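Local structure of cyclopropane mycolic acid synthase MmaA2 (Mycobacterium tuberculosis, 1TPY) at residues 43-46 against 47-51; 230-233 against 234-237. The protein transfers a methylene group from S-adenosyl-L-methionine to a distal double bond of mycolic acids, forming a cis cyclopropane ring. One frame throughout, in Å; residues are numbered along the deposited sequence.

A helix start and a stretch within a second helix, far apart in sequence, meet in space beside the active site of this Rossmann-type methyltransferase. Contact 1 comes first along the chain and forms the N-terminal end of helix 45-57; contact 2 follows much later, in the first turns of helix 229-245, directly after strand 221-227 at one margin of the mixed sheet. Their centres are 12 Å apart, and the helices touch where Leu45 and Gln49 of contact 1 pack against Thr235 of contact 2. From this junction the two diverge in role: Gln49 leads toward the cofactor-binding segment at Ser34, whereas Tyr232 and Leu236 line the pocket that holds cetyl-trimethyl-ammonium.

Contact 1 (43-46 against 47-51); sequences MTLE and EAQIA
A capping box opens helix 45-57, with Thr44 at the N-cap and Glu47 three residues on exchanging bonds between side chain and backbone. Thr44 OG1 accepts from Glu47 N at 3.2 Å, the capping bond of the first turn. In return, Thr44 N donates to Glu47 OE1 at 3.1 Å along a nearly straight path (171°), meeting the anti side of the carboxylate and somewhat out of its plane. The torsions of both residues serve this exchange. Thr44 OG1 sits between its own backbone N and carbonyl carbon (chi1 66°), facing the first turn, while Glu47 CG lies beside its backbone N (chi1 -58°) and the chain runs back past the threonine hydroxyl, OG1 standing 3.1 Å from Glu47 CG. Arg40 adds a long, weak ion pair to the same OE1.

Regular helical bonds take over at once: Ala48 N to Thr44 O at 2.9 Å, then Gln49 N to Leu45 O and Ile50 N to Glu46 O. Met43, just ahead of the cap, folds alongside this turn. Its CG presses on Glu47 CB at 3.4 Å, and SD reaches over Ala48 to lie 4.1 Å from Ala48 CB and 4.3 Å from Ala51 CB, so that the thioether packs on two alanines of the helix face.

Leu45 and Gln49 run side by side in the same direction, with Leu45 CD1 4.1 Å from Gln49 NE2. Both ends of the buried Gln49 amide are engaged: NE2 bonds to Ser34 O, tying the helix to a segment that binds S-adenosylmethionine, and OE1 to NZ of Lys52, further along the same helix. The pair also packs on helix 229-245, Leu45 against Leu238 and Trp239, Gln49 against Thr235 and Trp239.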
ATOM      1  N   MET A  43     -20.584   2.345   5.924  1.00 36.71           N
ATOM      2  CA  MET A  43     -19.345   2.578   6.664  1.00 34.37           C
ATOM      3  C   MET A  43     -18.650   3.819   6.085  1.00 32.07           C
ATOM      4  O   MET A  43     -18.689   4.034   4.876  1.00 33.45           O
ATOM      5  CB  MET A  43     -18.451   1.347   6.510  1.00 33.53           C
ATOM      6  CG  MET A  43     -17.527   1.045   7.664  1.00 33.08           C
ATOM      7  SD  MET A  43     -16.593  -0.466   7.334  1.00 29.98           S
ATOM      8  CE  MET A  43     -17.161  -1.527   8.678  1.00 30.36           C
ATOM      9  N   THR A  44     -18.038   4.643   6.932  1.00 29.98           N
ATOM     10  CA  THR A  44     -17.340   5.830   6.434  1.00 28.16           C
ATOM     11  C   THR A  44     -15.981   5.369   5.932  1.00 26.91           C
ATOM     12  O   THR A  44     -15.570   4.242   6.208  1.00 27.46           O
ATOM     13  CB  THR A  44     -17.093   6.889   7.535  1.00 29.97           C
ATOM     14  OG1 THR A  44     -16.172   6.362   8.497  1.00 27.50           O
ATOM     15  CG2 THR A  44     -18.407   7.285   8.230  1.00 27.29           C
ATOM     16  N   LEU A  45     -15.279   6.237   5.208  1.00 25.22           N
ATOM     17  CA  LEU A  45     -13.966   5.875   4.687  1.00 24.03           C
ATOM     18  C   LEU A  45     -13.005   5.488   5.807  1.00 22.84           C
ATOM     19  O   LEU A  45     -12.262   4.517   5.681  1.00 22.04           O
ATOM     20  CB  LEU A  45     -13.363   7.024   3.870  1.00 23.38           C
ATOM     21  CG  LEU A  45     -12.013   6.707   3.212  1.00 22.93           C
ATOM     22  CD1 LEU A  45     -12.153   5.504   2.280  1.00 18.42           C
ATOM     23  CD2 LEU A  45     -11.511   7.930   2.449  1.00 20.76           C
ATOM     24  N   GLU A  46     -13.020   6.235   6.905  1.00 21.82           N
ATOM     25  CA  GLU A  46     -12.115   5.924   8.005  1.00 23.55           C
ATOM     26  C   GLU A  46     -12.435   4.568   8.627  1.00 24.07           C
ATOM     27  O   GLU A  46     -11.528   3.793   8.952  1.00 24.26           O
ATOM     28  CB  GLU A  46     -12.157   7.010   9.088  1.00 23.56           C
ATOM     29  CG  GLU A  46     -11.191   6.735  10.238  1.00 24.73           C
ATOM     30  CD  GLU A  46     -11.068   7.885  11.223  1.00 28.13           C
ATOM     31  OE1 GLU A  46     -10.250   7.764  12.169  1.00 29.32           O
ATOM     32  OE2 GLU A  46     -11.778   8.905  11.060  1.00 24.83           O
ATOM     33  N   GLU A  47     -13.720   4.273   8.791  1.00 23.75           N
ATOM     34  CA  GLU A  47     -14.101   2.996   9.369  1.00 23.97           C
ATOM     35  C   GLU A  47     -13.714   1.865   8.432  1.00 23.05           C
ATOM     36  O   GLU A  47     -13.329   0.792   8.884  1.00 23.36           O
ATOM     37  CB  GLU A  47     -15.604   2.959   9.649  1.00 27.10           C
ATOM     38  CG  GLU A  47     -16.061   4.067  10.574  1.00 28.06           C
ATOM     39  CD  GLU A  47     -17.537   3.994  10.877  1.00 30.73           C
ATOM     40  OE1 GLU A  47     -18.327   3.819   9.922  1.00 31.87           O
ATOM     41  OE2 GLU A  47     -17.901   4.122  12.068  1.00 31.09           O
ATOM     42  N   ALA A  48     -13.805   2.110   7.128  1.00 21.04           N
ATOM     43  CA  ALA A  48     -13.452   1.089   6.142  1.00 21.13           C
ATOM     44  C   ALA A  48     -11.938   0.896   6.075  1.00 20.15           C
ATOM     45  O   ALA A  48     -11.462  -0.201   5.802  1.00 20.73           O
ATOM     46  CB  ALA A  48     -13.995   1.471   4.762  1.00 19.69           C
ATOM     47  N   GLN A  49     -11.181   1.961   6.315  1.00 19.86           N
ATOM     48  CA  GLN A  49      -9.726   1.851   6.288  1.00 20.36           C
ATOM     49  C   GLN A  49      -9.270   1.043   7.498  1.00 21.12           C
ATOM     50  O   GLN A  49      -8.393   0.194   7.390  1.00 18.55           O
ATOM     51  CB  GLN A  49      -9.078   3.235   6.285  1.00 17.80           C
ATOM     52  CG  GLN A  49      -9.249   3.978   4.962  1.00 19.21           C
ATOM     53  CD  GLN A  49      -8.520   3.301   3.801  1.00 19.81           C
ATOM     54  OE1 GLN A  49      -8.155   2.126   3.873  1.00 20.12           O
ATOM     55  NE2 GLN A  49      -8.319   4.042   2.722  1.00 19.83           N
ATOM     56  N   ILE A  50      -9.873   1.314   8.652  1.00 23.33           N
ATOM     57  CA  ILE A  50      -9.548   0.582   9.871  1.00 24.54           C
ATOM     58  C   ILE A  50      -9.925  -0.879   9.656  1.00 24.13           C
ATOM     59  O   ILE A  50      -9.220  -1.788  10.106  1.00 25.17           O
ATOM     60  CB  ILE A  50     -10.335   1.127  11.081  1.00 24.81           C
ATOM     61  CG1 ILE A  50      -9.906   2.562  11.378  1.00 24.61           C
ATOM     62  CG2 ILE A  50     -10.117   0.228  12.289  1.00 25.19           C
ATOM     63  CD1 ILE A  50      -8.439   2.695  11.758  1.00 26.51           C
ATOM     64  N   ALA A  51     -11.038  -1.105   8.962  1.00 23.23           N
ATOM     65  CA  ALA A  51     -11.480  -2.468   8.683  1.00 22.66           C
ATOM     66  C   ALA A  51     -10.432  -3.186   7.834  1.00 22.15           C
ATOM     67  O   ALA A  51     -10.073  -4.335   8.109  1.00 22.55           O
ATOM     68  CB  ALA A  51     -12.820  -2.452   7.962  1.00 23.03           C
TER

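Contact 2 (230-233 against 234-237); sequences PHYA and RTLD. With 16A (cetyl-trimethyl-ammonium), chain D; CO3 (carbonate ion), chain B.
His231 O is gripped twice by one residue, Thr235: the backbone N donates at 2.9 Å and the hydroxyl OG1 at 2.7 Å. The two donors arrive from opposite faces of the carbonyl plane, OG1 well above it. This side-chain bond back to the preceding turn is common for threonine within a helix, and it is available because OG1 lies beside its own backbone N (chi1 -63°). Ala36 N in turn donates to OG1, fixing a loop to the helix.

On the ligand side, Tyr232 and Leu236 are one turn apart, Tyr232 CD1 lying 3.8 Å from Leu236 CG as the side chains cross obliquely. Tyr232 OH donates to O2 of the carbonate ion at 2.7 Å, in the plane of the ring; His167 and Cys35 N bind the same ion. Both residues belong to the pocket of cetyl-trimethyl-ammonium, probably the site of the lipid substrate: Tyr232 OH is 3.5 Å from its methyl C18, and Leu236 CD2 meets its tail at C1, 3.6 Å away.

Leu236 also packs on helix 256-275, against Phe273, Ala270 and Cys269, the active-site residue by similarity, while Asp237 forms a salt bridge with Arg274.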
ATOM      1  N   PRO A 230     -13.973  -4.374  -5.828  1.00 28.32           N
ATOM      2  CA  PRO A 230     -15.106  -3.446  -5.752  1.00 28.79           C
ATOM      3  C   PRO A 230     -14.915  -2.328  -4.731  1.00 28.99           C
ATOM      4  O   PRO A 230     -15.495  -1.250  -4.856  1.00 30.52           O
ATOM      5  CB  PRO A 230     -16.274  -4.366  -5.400  1.00 29.40           C
ATOM      6  CG  PRO A 230     -15.620  -5.416  -4.567  1.00 28.50           C
ATOM      7  CD  PRO A 230     -14.376  -5.716  -5.370  1.00 29.33           C
ATOM      8  N   HIS A 231     -14.093  -2.595  -3.725  1.00 26.97           N
ATOM      9  CA  HIS A 231     -13.824  -1.623  -2.676  1.00 25.67           C
ATOM     10  C   HIS A 231     -12.896  -0.492  -3.110  1.00 24.72           C
ATOM     11  O   HIS A 231     -12.975   0.611  -2.576  1.00 22.09           O
ATOM     12  CB  HIS A 231     -13.225  -2.336  -1.466  1.00 26.84           C
ATOM     13  CG  HIS A 231     -14.152  -3.328  -0.836  1.00 27.40           C
ATOM     14  ND1 HIS A 231     -15.124  -2.963   0.070  1.00 28.52           N
ATOM     15  CD2 HIS A 231     -14.274  -4.666  -1.001  1.00 26.74           C
ATOM     16  CE1 HIS A 231     -15.805  -4.034   0.438  1.00 25.70           C
ATOM     17  NE2 HIS A 231     -15.309  -5.080  -0.198  1.00 27.44           N
ATOM     18  N   TYR A 232     -12.021  -0.749  -4.076  1.00 23.61           N
ATOM     19  CA  TYR A 232     -11.095   0.291  -4.501  1.00 26.12           C
ATOM     20  C   TYR A 232     -11.755   1.398  -5.313  1.00 26.81           C
ATOM     21  O   TYR A 232     -11.417   2.571  -5.152  1.00 27.27           O
ATOM     22  CB  TYR A 232      -9.919  -0.295  -5.290  1.00 25.97           C
ATOM     23  CG  TYR A 232      -8.596   0.287  -4.851  1.00 24.39           C
ATOM     24  CD1 TYR A 232      -8.527   1.581  -4.342  1.00 24.72           C
ATOM     25  CD2 TYR A 232      -7.424  -0.461  -4.902  1.00 26.68           C
ATOM     26  CE1 TYR A 232      -7.335   2.116  -3.886  1.00 23.19           C
ATOM     27  CE2 TYR A 232      -6.216   0.069  -4.448  1.00 26.04           C
ATOM     28  CZ  TYR A 232      -6.186   1.359  -3.937  1.00 25.60           C
ATOM     29  OH  TYR A 232      -5.016   1.891  -3.455  1.00 26.63           O
ATOM     30  N   ALA A 233     -12.696   1.035  -6.181  1.00 27.16           N
ATOM     31  CA  ALA A 233     -13.387   2.035  -6.983  1.00 26.00           C
ATOM     32  C   ALA A 233     -14.041   3.025  -6.031  1.00 25.93           C
ATOM     33  O   ALA A 233     -13.928   4.245  -6.197  1.00 24.56           O
ATOM     34  CB  ALA A 233     -14.437   1.370  -7.865  1.00 28.76           C
ATOM     35  N   ARG A 234     -14.710   2.489  -5.019  1.00 25.77           N
ATOM     36  CA  ARG A 234     -15.379   3.318  -4.026  1.00 25.47           C
ATOM     37  C   ARG A 234     -14.369   4.114  -3.205  1.00 25.18           C
ATOM     38  O   ARG A 234     -14.587   5.296  -2.914  1.00 25.08           O
ATOM     39  CB  ARG A 234     -16.227   2.459  -3.095  1.00 25.17           C
ATOM     40  CG  ARG A 234     -17.036   3.294  -2.140  1.00 32.31           C
ATOM     41  CD  ARG A 234     -17.985   2.456  -1.324  1.00 31.14           C
ATOM     42  NE  ARG A 234     -18.708   3.300  -0.384  1.00 35.05           N
ATOM     43  CZ  ARG A 234     -19.512   2.837   0.567  1.00 36.79           C
ATOM     44  NH1 ARG A 234     -19.701   1.530   0.700  1.00 34.95           N
ATOM     45  NH2 ARG A 234     -20.111   3.682   1.395  1.00 38.59           N
ATOM     46  N   THR A 235     -13.272   3.468  -2.815  1.00 22.57           N
ATOM     47  CA  THR A 235     -12.249   4.159  -2.041  1.00 22.46           C
ATOM     48  C   THR A 235     -11.772   5.335  -2.885  1.00 21.86           C
ATOM     49  O   THR A 235     -11.677   6.459  -2.408  1.00 23.62           O
ATOM     50  CB  THR A 235     -11.045   3.244  -1.730  1.00 22.17           C
ATOM     51  OG1 THR A 235     -11.471   2.148  -0.910  1.00 22.00           O
ATOM     52  CG2 THR A 235      -9.953   4.028  -0.995  1.00 21.92           C
ATOM     53  N   LEU A 236     -11.496   5.062  -4.152  1.00 21.85           N
ATOM     54  CA  LEU A 236     -11.030   6.081  -5.077  1.00 22.03           C
ATOM     55  C   LEU A 236     -12.042   7.207  -5.294  1.00 21.82           C
ATOM     56  O   LEU A 236     -11.653   8.372  -5.401  1.00 20.68           O
ATOM     57  CB  LEU A 236     -10.647   5.424  -6.406  1.00 20.82           C
ATOM     58  CG  LEU A 236      -9.286   4.713  -6.340  1.00 21.68           C
ATOM     59  CD1 LEU A 236      -9.098   3.770  -7.509  1.00 20.92           C
ATOM     60  CD2 LEU A 236      -8.188   5.762  -6.324  1.00 19.39           C
ATOM     61  N   ASP A 237     -13.330   6.868  -5.357  1.00 23.04           N
ATOM     62  CA  ASP A 237     -14.369   7.880  -5.541  1.00 24.41           C
ATOM     63  C   ASP A 237     -14.362   8.813  -4.332  1.00 25.45           C
ATOM     64  O   ASP A 237     -14.443  10.037  -4.471  1.00 25.92           O
ATOM     65  CB  ASP A 237     -15.768   7.245  -5.655  1.00 26.83           C
ATOM     66  CG  ASP A 237     -15.949   6.418  -6.922  1.00 27.58           C
ATOM     67  OD1 ASP A 237     -15.323   6.742  -7.949  1.00 26.18           O
ATOM     68  OD2 ASP A 237     -16.740   5.451  -6.888  1.00 29.02           O
TER
HETATM   69  C1  16A D1901      -4.951   4.332  -5.945  1.00 28.91           C
HETATM   70  C2  16A D1901      -3.833   3.966  -6.921  1.00 29.99           C
HETATM   71  C3  16A D1901      -4.380   3.084  -8.055  1.00 30.46           C
HETATM   72  C4  16A D1901      -3.364   2.668  -9.110  1.00 29.63           C
HETATM   73  C5  16A D1901      -4.062   1.798 -10.168  1.00 28.27           C
HETATM   74  C6  16A D1901      -3.165   1.293 -11.309  1.00 27.62           C
HETATM   75  C7  16A D1901      -2.531   2.328 -12.272  1.00 26.89           C
HETATM   76  C8  16A D1901      -1.293   1.893 -13.093  1.00 27.69           C
HETATM   77  C9  16A D1901      -0.123   1.239 -12.319  1.00 27.18           C
HETATM   78  C10 16A D1901       0.600   2.127 -11.278  1.00 26.67           C
HETATM   79  C11 16A D1901       1.423   1.380 -10.200  1.00 28.97           C
HETATM   80  C12 16A D1901       1.765   2.203  -8.948  1.00 31.66           C
HETATM   81  C13 16A D1901       0.848   1.863  -7.767  1.00 33.07           C
HETATM   82  C14 16A D1901       1.136   2.755  -6.562  1.00 35.34           C
HETATM   83  C15 16A D1901       0.003   2.525  -5.547  1.00 36.54           C
HETATM   84  C16 16A D1901       0.187   3.528  -4.390  1.00 37.00           C
HETATM   85  N1  16A D1901      -0.717   3.706  -3.173  1.00 37.05           N
HETATM   86  C17 16A D1901      -0.588   4.626  -2.203  1.00 37.68           C
HETATM   87  C18 16A D1901      -2.162   3.851  -3.597  1.00 36.84           C
HETATM   88  C19 16A D1901      -0.686   2.428  -2.365  1.00 36.17           C
HETATM   89  C   CO3 B 902      -3.166  -0.841  -2.659  1.00 25.75           C
HETATM   90  O1  CO3 B 902      -4.467  -0.887  -1.930  1.00 23.36           O
HETATM   91  O2  CO3 B 902      -2.797   0.281  -3.312  1.00 32.07           O
HETATM   92  O3  CO3 B 902      -2.357  -1.929  -2.672  1.00 31.85           O